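Local coordinates for YesW protein (Bacillus subtilis, PDB 2ZUX) that cleaves type I rhamnogalacturonan of plant cell walls by endo-type elimination, in a calcium- or manganese-dependent reaction that releases oligosaccharides, at residues Val94-Pro99 against Leu132-Ser137; Thr148-Ile153 against Arg165-Lys170; Asp364-Gly369 against Leu378-Val383. All blocks are in the same frame, centred on the assembly; numbering follows the deposited sequence.

Three contacts of one beta-propeller show how a repeated sheet architecture carries different ligands at its strand ends. Contacts 1 and 2 adjoin, their centres 11 Å apart, and share a sheet through the neighbouring strands 129-136 and 152-156; segment 94-99 comes from another sheet. Trp134 N lies 2.8 Å from Leu152 O, and Asp97 O 2.7 Å from Arg165 NH2, both probable hydrogen bonds. Each contact holds a rhamnose-binding aspartate: Asp135 belongs to a substrate-binding site and Asp150 to a separate carbohydrate-binding site. Contact 3 lies in a further sheet on the opposite side of the chain's centre, about 31 Å from contact 1 and 32 Å from contact 2, centre to centre, and carries two calcium ions.

Contact 1: residues Val94-Pro99 against Leu132-Ser137; sequences VPLDKP and LKWDPS. With RAM (alpha-L-rhamnopyranose), chain N.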
loop_
_atom_site.group_PDB
_atom_site.type_symbol
_atom_site.label_atom_id
_atom_site.label_comp_id
_atom_site.label_asym_id
_atom_site.label_seq_id
_atom_site.Cartn_x
_atom_site.Cartn_y
_atom_site.Cartn_z
ATOM N N VAL A 94 14.637 -11.860 4.810
ATOM C CA VAL A 94 13.624 -12.763 5.329
ATOM C C VAL A 94 13.597 -13.967 4.393
ATOM O O VAL A 94 13.123 -13.857 3.266
ATOM C CB VAL A 94 12.227 -12.086 5.367
ATOM C CG1 VAL A 94 11.191 -13.019 5.989
ATOM C CG2 VAL A 94 12.278 -10.762 6.137
ATOM N N PRO A 95 14.145 -15.120 4.835
ATOM C CA PRO A 95 14.121 -16.293 3.964
ATOM C C PRO A 95 12.685 -16.735 3.704
ATOM O O PRO A 95 11.841 -16.659 4.598
ATOM C CB PRO A 95 14.866 -17.358 4.776
ATOM C CG PRO A 95 14.755 -16.909 6.193
ATOM C CD PRO A 95 14.780 -15.410 6.135
ATOM N N LEU A 96 12.435 -17.194 2.483
ATOM C CA LEU A 96 11.098 -17.623 2.078
ATOM C C LEU A 96 11.038 -19.127 1.880
ATOM O O LEU A 96 12.052 -19.771 1.596
ATOM C CB LEU A 96 10.679 -16.921 0.780
ATOM C CG LEU A 96 10.608 -15.389 0.834
ATOM C CD1 LEU A 96 10.306 -14.812 -0.534
ATOM C CD2 LEU A 96 9.563 -14.939 1.848
ATOM N N ASP A 97 9.843 -19.676 2.034
ATOM C CA ASP A 97 9.579 -21.062 1.663
ATOM C C ASP A 97 8.984 -21.033 0.262
ATOM O O ASP A 97 7.771 -20.903 0.087
ATOM C CB ASP A 97 8.632 -21.730 2.664
ATOM C CG ASP A 97 8.242 -23.144 2.250
ATOM O OD1 ASP A 97 9.021 -23.800 1.523
ATOM O OD2 ASP A 97 7.153 -23.599 2.655
ATOM N N LYS A 98 9.844 -21.118 -0.740
ATOM C CA LYS A 98 9.401 -20.982 -2.117
ATOM C C LYS A 98 8.553 -22.188 -2.506
ATOM O O LYS A 98 9.000 -23.335 -2.378
ATOM C CB LYS A 98 10.603 -20.815 -3.052
ATOM C CG LYS A 98 10.248 -20.470 -4.492
ATOM C CD LYS A 98 11.506 -20.200 -5.297
ATOM C CE LYS A 98 11.193 -19.931 -6.748
ATOM N NZ LYS A 98 12.450 -19.799 -7.530
ATOM N N PRO A 99 7.313 -21.939 -2.964
ATOM C CA PRO A 99 6.429 -23.042 -3.329
ATOM C C PRO A 99 6.929 -23.739 -4.571
ATOM O O PRO A 99 7.472 -23.094 -5.468
ATOM C CB PRO A 99 5.095 -22.360 -3.642
ATOM C CG PRO A 99 5.242 -20.931 -3.219
ATOM C CD PRO A 99 6.683 -20.622 -3.162
ATOM N N LEU A 132 2.612 -12.103 2.187
ATOM C CA LEU A 132 3.143 -12.163 0.835
ATOM C C LEU A 132 2.287 -12.970 -0.119
ATOM O O LEU A 132 1.889 -14.096 0.194
ATOM C CB LEU A 132 4.540 -12.784 0.874
ATOM C CG LEU A 132 5.259 -12.996 -0.463
ATOM C CD1 LEU A 132 5.642 -11.657 -1.071
ATOM C CD2 LEU A 132 6.483 -13.875 -0.267
ATOM N N LYS A 133 2.025 -12.392 -1.290
ATOM C CA LYS A 133 1.344 -13.106 -2.363
ATOM C C LYS A 133 2.389 -13.691 -3.301
ATOM O O LYS A 133 3.295 -12.982 -3.748
ATOM C CB LYS A 133 0.400 -12.164 -3.119
ATOM C CG LYS A 133 -0.395 -12.827 -4.256
ATOM C CD LYS A 133 -1.293 -11.822 -4.991
ATOM C CE LYS A 133 -0.469 -10.913 -5.885
ATOM N NZ LYS A 133 -1.285 -9.826 -6.519
ATOM N N TRP A 134 2.254 -14.987 -3.583
ATOM C CA TRP A 134 3.065 -15.660 -4.594
ATOM C C TRP A 134 2.335 -15.622 -5.933
ATOM O O TRP A 134 1.099 -15.748 -5.987
ATOM C CB TRP A 134 3.302 -17.119 -4.196
ATOM C CG TRP A 134 4.208 -17.273 -3.019
ATOM C CD1 TRP A 134 3.848 -17.417 -1.713
ATOM C CD2 TRP A 134 5.642 -17.291 -3.052
ATOM N NE1 TRP A 134 4.977 -17.539 -0.921
ATOM C CE2 TRP A 134 6.089 -17.449 -1.719
ATOM C CE3 TRP A 134 6.591 -17.187 -4.076
ATOM C CZ2 TRP A 134 7.453 -17.521 -1.384
ATOM C CZ3 TRP A 134 7.944 -17.249 -3.742
ATOM C CH2 TRP A 134 8.357 -17.410 -2.407
ATOM N N ASP A 135 3.086 -15.461 -7.020
ATOM C CA ASP A 135 2.489 -15.402 -8.351
ATOM C C ASP A 135 3.023 -16.533 -9.211
ATOM O O ASP A 135 4.242 -16.675 -9.368
ATOM C CB ASP A 135 2.788 -14.060 -9.023
ATOM C CG ASP A 135 1.876 -13.788 -10.196
ATOM O OD1 ASP A 135 0.637 -13.816 -10.015
ATOM O OD2 ASP A 135 2.404 -13.521 -11.290
ATOM N N PRO A 136 2.118 -17.340 -9.791
ATOM C CA PRO A 136 2.581 -18.362 -10.726
ATOM C C PRO A 136 2.985 -17.696 -12.036
ATOM O O PRO A 136 2.427 -16.653 -12.414
ATOM C CB PRO A 136 1.343 -19.239 -10.925
ATOM C CG PRO A 136 0.195 -18.292 -10.748
ATOM C CD PRO A 136 0.650 -17.340 -9.660
ATOM N N SER A 137 3.944 -18.301 -12.732
ATOM C CA SER A 137 4.515 -17.703 -13.939
ATOM C C SER A 137 3.546 -17.643 -15.119
ATOM O O SER A 137 3.859 -17.041 -16.147
ATOM C CB SER A 137 5.784 -18.455 -14.335
ATOM O OG SER A 137 5.516 -19.831 -14.520
HETATM C C1 RAM N . 5.175 -10.867 -15.009
HETATM C C2 RAM N . 4.301 -11.275 -13.810
HETATM C C3 RAM N . 5.098 -11.532 -12.527
HETATM C C4 RAM N . 6.148 -10.446 -12.336
HETATM C C5 RAM N . 7.091 -10.500 -13.533
HETATM C C6 RAM N . 8.230 -9.506 -13.391
HETATM O O1 RAM N . 5.477 -11.999 -15.793
HETATM O O2 RAM N . 3.329 -10.275 -13.585
HETATM O O3 RAM N . 4.235 -11.605 -11.414
HETATM O O4 RAM N . 6.843 -10.529 -11.102
HETATM O O5 RAM N . 6.373 -10.160 -14.709
#
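Leu132 meets Leu96 through a single methyl: its CD2 lies 3.9 Å from Leu96 CD2 and equally near CD1, the two side chains crossing at about a right angle. The same CD2 also sits over one face of the Trp134 ring, offset toward the rim, and so touches both Leu96 and the indole.

Trp134 carries most of the contact. With its CG anti to the carbonyl carbon (chi1 -70°), that atom comes within 3.8 Å of Pro99 CG, and the ring beyond it meets Leu96, Lys98 and Pro99. Pro99 CD lies over the face opposite Leu132, 3.3 Å from the centroid of the six-membered ring and 5° off its normal, a CH-pi contact over the face. Beyond this sandwich, Leu96 CD1 approaches CH2 of Trp134 at 3.7 Å, and Lys98 CG reaches CZ3 of Trp134 at 4.0 Å. The indole nitrogen is satisfied elsewhere, NE1 binding Asp154. An alanine at Trp134 would probably open a gap between Pro99 and Leu132 and leave Asp154 without its indole partner.

One residue on, Asp135 leaves the packing and serves the ligand: rhamnose O3 donates to its OD2 at 2.7 Å, an oxygen also bonded to Ser139, while Asn115 binds the same sugar. Within the propeller, strand 129-136 thus turns Trp134 toward segment 94-99, which follows strand 91-95, and Asp135 to the bound rhamnose of the substrate site.

Contact 2: residues Thr148-Ile153 against Arg165-Lys170; sequences TGDVLI and RINLGK. With RAM (alpha-L-rhamnopyranose), chain O.
A beta hairpin of the propeller, strands 152-156 and 162-167, opens at one end into a carbohydrate-binding pocket, and Asp150 and Asn167 meet at that opening. Within the strands, Ile153 and Ile166 form a hydrogen-bonded antiparallel pair, N to O in both directions. Leu168 N continues the pairing to Val151 O at 2.9 Å.

The side chains divide between two faces. On one, Leu152 CD2 packs against the amide of Asn167, 3.5 Å from CG, while its CD1 lies over one face of the Arg165 guanidinium; that group is held by Asp154 and by the carbonyl of Asp97. On the other, Ile153 and Ile166 lie next to each other, and Ile153 CG1 also touches Leu168 CD1 at 4.2 Å.

Asn167 has its CG anti to the backbone N (chi1 -177°), which sets CG on the side of Asp150. ND2 donates to Asp150 OD2 at 3.0 Å, with the acceptor in the amide plane but the donor 45° out of the carboxylate plane; the two planes stand 72° apart. OD1 of Asn167 accepts a weak bond from Gly169 N. A water joins Val151 N to Gly169 O, bridging the two segments.

Rhamnose O1 donates to Asp150 OD1 at 2.7 Å, and Arg218 binds the same sugar. The carboxylate is thus divided, one oxygen for the sugar and one for the amide, so that Asn167 acts as a second-shell residue that probably limits rotation of Asp150 and keeps OD1 turned to the ligand.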
loop_
_atom_site.group_PDB
_atom_site.type_symbol
_atom_site.label_atom_id
_atom_site.label_comp_id
_atom_site.label_asym_id
_atom_site.label_seq_id
_atom_site.Cartn_x
_atom_site.Cartn_y
_atom_site.Cartn_z
ATOM N N THR A 148 -4.398 -20.860 -14.920
ATOM C CA THR A 148 -3.353 -20.321 -14.046
ATOM C C THR A 148 -3.069 -21.260 -12.882
ATOM O O THR A 148 -3.942 -22.016 -12.462
ATOM C CB THR A 148 -3.731 -18.929 -13.468
ATOM O OG1 THR A 148 -4.930 -19.025 -12.680
ATOM C CG2 THR A 148 -3.942 -17.917 -14.579
ATOM N N GLY A 149 -1.844 -21.218 -12.365
ATOM C CA GLY A 149 -1.530 -21.913 -11.127
ATOM C C GLY A 149 -2.217 -21.285 -9.923
ATOM O O GLY A 149 -2.710 -20.146 -9.997
ATOM N N ASP A 150 -2.247 -22.020 -8.814
ATOM C CA ASP A 150 -2.834 -21.545 -7.564
ATOM C C ASP A 150 -2.158 -20.273 -7.072
ATOM O O ASP A 150 -0.944 -20.117 -7.201
ATOM C CB ASP A 150 -2.678 -22.601 -6.462
ATOM C CG ASP A 150 -3.592 -23.806 -6.639
ATOM O OD1 ASP A 150 -4.615 -23.714 -7.354
ATOM O OD2 ASP A 150 -3.279 -24.842 -6.008
ATOM N N VAL A 151 -2.960 -19.393 -6.482
ATOM C CA VAL A 151 -2.444 -18.221 -5.780
ATOM C C VAL A 151 -2.223 -18.615 -4.323
ATOM O O VAL A 151 -3.112 -19.182 -3.681
ATOM C CB VAL A 151 -3.434 -17.051 -5.867
ATOM C CG1 VAL A 151 -2.902 -15.801 -5.142
ATOM C CG2 VAL A 151 -3.747 -16.736 -7.319
ATOM N N LEU A 152 -1.022 -18.351 -3.822
ATOM C CA LEU A 152 -0.664 -18.676 -2.446
ATOM C C LEU A 152 -0.376 -17.394 -1.693
ATOM O O LEU A 152 0.241 -16.482 -2.246
ATOM C CB LEU A 152 0.571 -19.583 -2.423
ATOM C CG LEU A 152 0.503 -20.781 -3.382
ATOM C CD1 LEU A 152 1.835 -21.453 -3.505
ATOM C CD2 LEU A 152 -0.543 -21.776 -2.930
ATOM N N ILE A 153 -0.825 -17.336 -0.442
ATOM C CA ILE A 153 -0.590 -16.192 0.437
ATOM C C ILE A 153 0.075 -16.730 1.690
ATOM O O ILE A 153 -0.465 -17.632 2.343
ATOM C CB ILE A 153 -1.917 -15.499 0.877
ATOM C CG1 ILE A 153 -2.848 -15.193 -0.312
ATOM C CG2 ILE A 153 -1.615 -14.280 1.761
ATOM C CD1 ILE A 153 -2.319 -14.174 -1.277
ATOM N N ARG A 165 0.481 -20.715 5.256
ATOM C CA ARG A 165 0.185 -20.524 3.846
ATOM C C ARG A 165 -1.290 -20.803 3.614
ATOM O O ARG A 165 -1.818 -21.827 4.071
ATOM C CB ARG A 165 1.025 -21.467 2.972
ATOM C CG ARG A 165 0.589 -21.544 1.493
ATOM C CD ARG A 165 1.641 -22.214 0.619
ATOM N NE ARG A 165 2.898 -21.478 0.725
ATOM C CZ ARG A 165 4.104 -21.967 0.456
ATOM N NH1 ARG A 165 4.258 -23.215 0.013
ATOM N NH2 ARG A 165 5.166 -21.193 0.620
ATOM N N ILE A 166 -1.941 -19.887 2.901
ATOM C CA ILE A 166 -3.289 -20.085 2.381
ATOM C C ILE A 166 -3.165 -20.364 0.890
ATOM O O ILE A 166 -2.444 -19.658 0.180
ATOM C CB ILE A 166 -4.162 -18.825 2.613
ATOM C CG1 ILE A 166 -4.436 -18.643 4.106
ATOM C CG2 ILE A 166 -5.481 -18.876 1.800
ATOM C CD1 ILE A 166 -5.107 -17.331 4.454
ATOM N N ASN A 167 -3.848 -21.404 0.421
ATOM C CA ASN A 167 -3.893 -21.706 -0.998
ATOM C C ASN A 167 -5.289 -21.376 -1.512
ATOM O O ASN A 167 -6.260 -22.036 -1.142
ATOM C CB ASN A 167 -3.561 -23.183 -1.248
ATOM C CG ASN A 167 -3.527 -23.522 -2.726
ATOM O OD1 ASN A 167 -4.190 -22.873 -3.536
ATOM N ND2 ASN A 167 -2.745 -24.529 -3.091
ATOM N N LEU A 168 -5.403 -20.348 -2.351
ATOM C CA LEU A 168 -6.735 -19.901 -2.765
ATOM C C LEU A 168 -7.445 -20.910 -3.670
ATOM O O LEU A 168 -8.671 -20.895 -3.766
ATOM C CB LEU A 168 -6.680 -18.507 -3.395
ATOM C CG LEU A 168 -6.481 -17.401 -2.350
ATOM C CD1 LEU A 168 -5.961 -16.148 -2.993
ATOM C CD2 LEU A 168 -7.780 -17.103 -1.603
ATOM N N GLY A 169 -6.671 -21.785 -4.306
ATOM C CA GLY A 169 -7.210 -22.954 -4.994
ATOM C C GLY A 169 -7.635 -22.682 -6.424
ATOM O O GLY A 169 -7.527 -21.561 -6.936
ATOM N N LYS A 170 -8.131 -23.729 -7.080
ATOM C CA LYS A 170 -8.400 -23.697 -8.517
ATOM C C LYS A 170 -9.499 -22.726 -8.940
ATOM O O LYS A 170 -9.584 -22.380 -10.122
ATOM C CB LYS A 170 -8.751 -25.102 -9.016
ATOM C CG LYS A 170 -10.052 -25.652 -8.440
ATOM C CD LYS A 170 -10.415 -27.021 -9.006
ATOM C CE LYS A 170 -9.362 -28.076 -8.699
ATOM N NZ LYS A 170 -9.272 -28.376 -7.244
HETATM C C1 RAM O . -4.501 -26.932 -8.089
HETATM C C2 RAM O . -4.946 -28.380 -8.282
HETATM C C3 RAM O . -5.583 -28.555 -9.659
HETATM C C4 RAM O . -4.687 -27.995 -10.763
HETATM C C5 RAM O . -4.306 -26.543 -10.456
HETATM C C6 RAM O . -3.346 -25.964 -11.492
HETATM O O1 RAM O . -5.633 -26.099 -7.941
HETATM O O2 RAM O . -3.818 -29.222 -8.158
HETATM O O3 RAM O . -5.833 -29.923 -9.900
HETATM O O4 RAM O . -5.344 -28.107 -12.011
HETATM O O5 RAM O . -3.699 -26.486 -9.175
HETATM O O HOH W 1 -5.746 -19.540 -6.564
#

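Contact 3: residues Asp364-Gly369 against Leu378-Val383; sequences DALHTG and LEVFQV. With CA (calcium ion), chain C; CA (calcium ion), chain J.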
loop_
_atom_site.group_PDB
_atom_site.type_symbol
_atom_site.label_atom_id
_atom_site.label_comp_id
_atom_site.label_asym_id
_atom_site.label_seq_id
_atom_site.Cartn_x
_atom_site.Cartn_y
_atom_site.Cartn_z
ATOM N N ASP A 364 -4.875 4.662 -15.057
ATOM C CA ASP A 364 -3.945 3.657 -14.545
ATOM C C ASP A 364 -3.133 4.083 -13.335
ATOM O O ASP A 364 -2.482 3.243 -12.716
ATOM C CB ASP A 364 -2.983 3.196 -15.642
ATOM C CG ASP A 364 -3.576 2.139 -16.534
ATOM O OD1 ASP A 364 -4.797 2.189 -16.779
ATOM O OD2 ASP A 364 -2.804 1.270 -17.021
ATOM N N ALA A 365 -3.153 5.371 -13.007
ATOM C CA ALA A 365 -2.414 5.865 -11.844
ATOM C C ALA A 365 -3.230 6.947 -11.160
ATOM O O ALA A 365 -4.044 7.623 -11.809
ATOM C CB ALA A 365 -1.041 6.399 -12.262
ATOM N N LEU A 366 -2.991 7.128 -9.859
ATOM C CA LEU A 366 -3.854 7.940 -9.010
ATOM C C LEU A 366 -3.084 8.353 -7.772
ATOM O O LEU A 366 -2.412 7.520 -7.156
ATOM C CB LEU A 366 -5.046 7.092 -8.581
ATOM C CG LEU A 366 -6.193 7.732 -7.803
ATOM C CD1 LEU A 366 -6.912 8.770 -8.659
ATOM C CD2 LEU A 366 -7.154 6.656 -7.367
ATOM N N HIS A 367 -3.192 9.628 -7.403
ATOM C CA HIS A 367 -2.510 10.177 -6.230
ATOM C C HIS A 367 -3.440 11.094 -5.452
ATOM O O HIS A 367 -3.875 12.116 -5.975
ATOM C CB HIS A 367 -1.271 10.937 -6.685
ATOM C CG HIS A 367 -0.247 10.038 -7.278
ATOM N ND1 HIS A 367 -0.188 9.724 -8.619
ATOM C CD2 HIS A 367 0.701 9.295 -6.669
ATOM C CE1 HIS A 367 0.783 8.847 -8.809
ATOM N NE2 HIS A 367 1.331 8.568 -7.641
ATOM N N THR A 368 -3.742 10.712 -4.213
ATOM C CA THR A 368 -4.601 11.498 -3.329
ATOM C C THR A 368 -3.800 11.899 -2.098
ATOM O O THR A 368 -3.345 11.039 -1.340
ATOM C CB THR A 368 -5.824 10.687 -2.884
ATOM O OG1 THR A 368 -6.582 10.292 -4.037
ATOM C CG2 THR A 368 -6.709 11.510 -1.964
ATOM N N GLY A 369 -3.617 13.200 -1.905
ATOM C CA GLY A 369 -2.878 13.696 -0.749
ATOM C C GLY A 369 -3.015 15.194 -0.676
ATOM O O GLY A 369 -3.870 15.776 -1.347
ATOM N N LEU A 378 -7.759 18.207 0.351
ATOM C CA LEU A 378 -6.875 17.324 -0.393
ATOM C C LEU A 378 -7.117 17.485 -1.878
ATOM O O LEU A 378 -8.121 18.061 -2.304
ATOM C CB LEU A 378 -7.092 15.869 0.027
ATOM C CG LEU A 378 -6.847 15.571 1.508
ATOM C CD1 LEU A 378 -7.178 14.125 1.820
ATOM C CD2 LEU A 378 -5.416 15.898 1.918
ATOM N N GLU A 379 -6.159 17.001 -2.654
ATOM C CA GLU A 379 -6.221 17.075 -4.105
ATOM C C GLU A 379 -5.961 15.685 -4.669
ATOM O O GLU A 379 -5.312 14.849 -4.027
ATOM C CB GLU A 379 -5.205 18.089 -4.652
ATOM C CG GLU A 379 -5.501 19.564 -4.307
ATOM C CD GLU A 379 -5.090 19.972 -2.900
ATOM O OE1 GLU A 379 -4.094 19.444 -2.367
ATOM O OE2 GLU A 379 -5.753 20.865 -2.318
ATOM N N VAL A 380 -6.491 15.439 -5.862
ATOM C CA VAL A 380 -6.296 14.164 -6.550
ATOM C C VAL A 380 -5.688 14.429 -7.916
ATOM O O VAL A 380 -6.254 15.182 -8.716
ATOM C CB VAL A 380 -7.616 13.388 -6.731
ATOM C CG1 VAL A 380 -7.366 12.081 -7.481
ATOM C CG2 VAL A 380 -8.283 13.118 -5.395
ATOM N N PHE A 381 -4.523 13.832 -8.157
ATOM C CA PHE A 381 -3.916 13.845 -9.473
ATOM C C PHE A 381 -4.127 12.485 -10.105
ATOM O O PHE A 381 -3.860 11.454 -9.485
ATOM C CB PHE A 381 -2.422 14.162 -9.389
ATOM C CG PHE A 381 -1.739 14.171 -10.731
ATOM C CD1 PHE A 381 -2.093 15.114 -11.698
ATOM C CD2 PHE A 381 -0.735 13.258 -11.027
ATOM C CE1 PHE A 381 -1.483 15.123 -12.950
ATOM C CE2 PHE A 381 -0.111 13.265 -12.276
ATOM C CZ PHE A 381 -0.486 14.207 -13.238
ATOM N N GLN A 382 -4.597 12.494 -11.347
ATOM C CA GLN A 382 -5.000 11.271 -12.026
ATOM C C GLN A 382 -4.648 11.368 -13.493
ATOM O O GLN A 382 -4.652 12.457 -14.063
ATOM C CB GLN A 382 -6.511 11.088 -11.898
ATOM C CG GLN A 382 -7.044 9.752 -12.395
ATOM C CD GLN A 382 -8.563 9.685 -12.367
ATOM O OE1 GLN A 382 -9.230 10.638 -11.954
ATOM N NE2 GLN A 382 -9.119 8.558 -12.803
ATOM N N VAL A 383 -4.322 10.223 -14.086
ATOM C CA VAL A 383 -4.150 10.123 -15.532
ATOM C C VAL A 383 -5.265 9.277 -16.130
ATOM O O VAL A 383 -5.963 8.541 -15.415
ATOM C CB VAL A 383 -2.746 9.590 -15.925
ATOM C CG1 VAL A 383 -1.670 10.580 -15.483
ATOM C CG2 VAL A 383 -2.504 8.191 -15.343
HETATM CA CA CA C . -6.040 0.759 -17.773
HETATM CA CA CA J . -4.490 21.168 -0.262
HETATM O O HOH W 2 -4.298 -0.126 -18.605
HETATM O O HOH W 3 -7.132 -0.619 -19.048
HETATM O O HOH W 4 -4.023 21.875 2.018
#
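Leu366 and Val380 touch methyl to methyl, CD1 to CG1 at 3.5 Å. Leu366 places its CG anti to the backbone N (chi1 -174°) and its CD1 also packs on Gln382 CG, 3.9 Å off. The Gln382 chain runs extended to an amide bound by Asn325. On the same face Thr368 and Val380 lie side by side, pointing the same way, with OG1 of Thr368 3.6 Å from CG2 of Val380 and hydrogen-bonded to Ser329.

Strands 366-369 and 379-383 form the first hairpin of a four-stranded antiparallel propeller blade. His367 and Phe381 are one hydrogen-bonded pair and Gly369 and Glu379 another, Glu379 N meeting Gly369 O at 2.9 Å.

Calcium sits at either end. Glu379 bends at its second torsion (chi2 80°) and grips one ion with both oxygens, OE2 at 2.4 Å and OE1 longer at 2.8 Å; Asp370 and the carbonyls of Asp372, Arg375 and Gly377 complete its protein ligands. Asp364 binds the other through OD1 alone, at 2.1 Å, while OD2 accepts a hydrogen bond from a water bound to that ion; His326, His362 and Glu385 are the ion's other protein ligands.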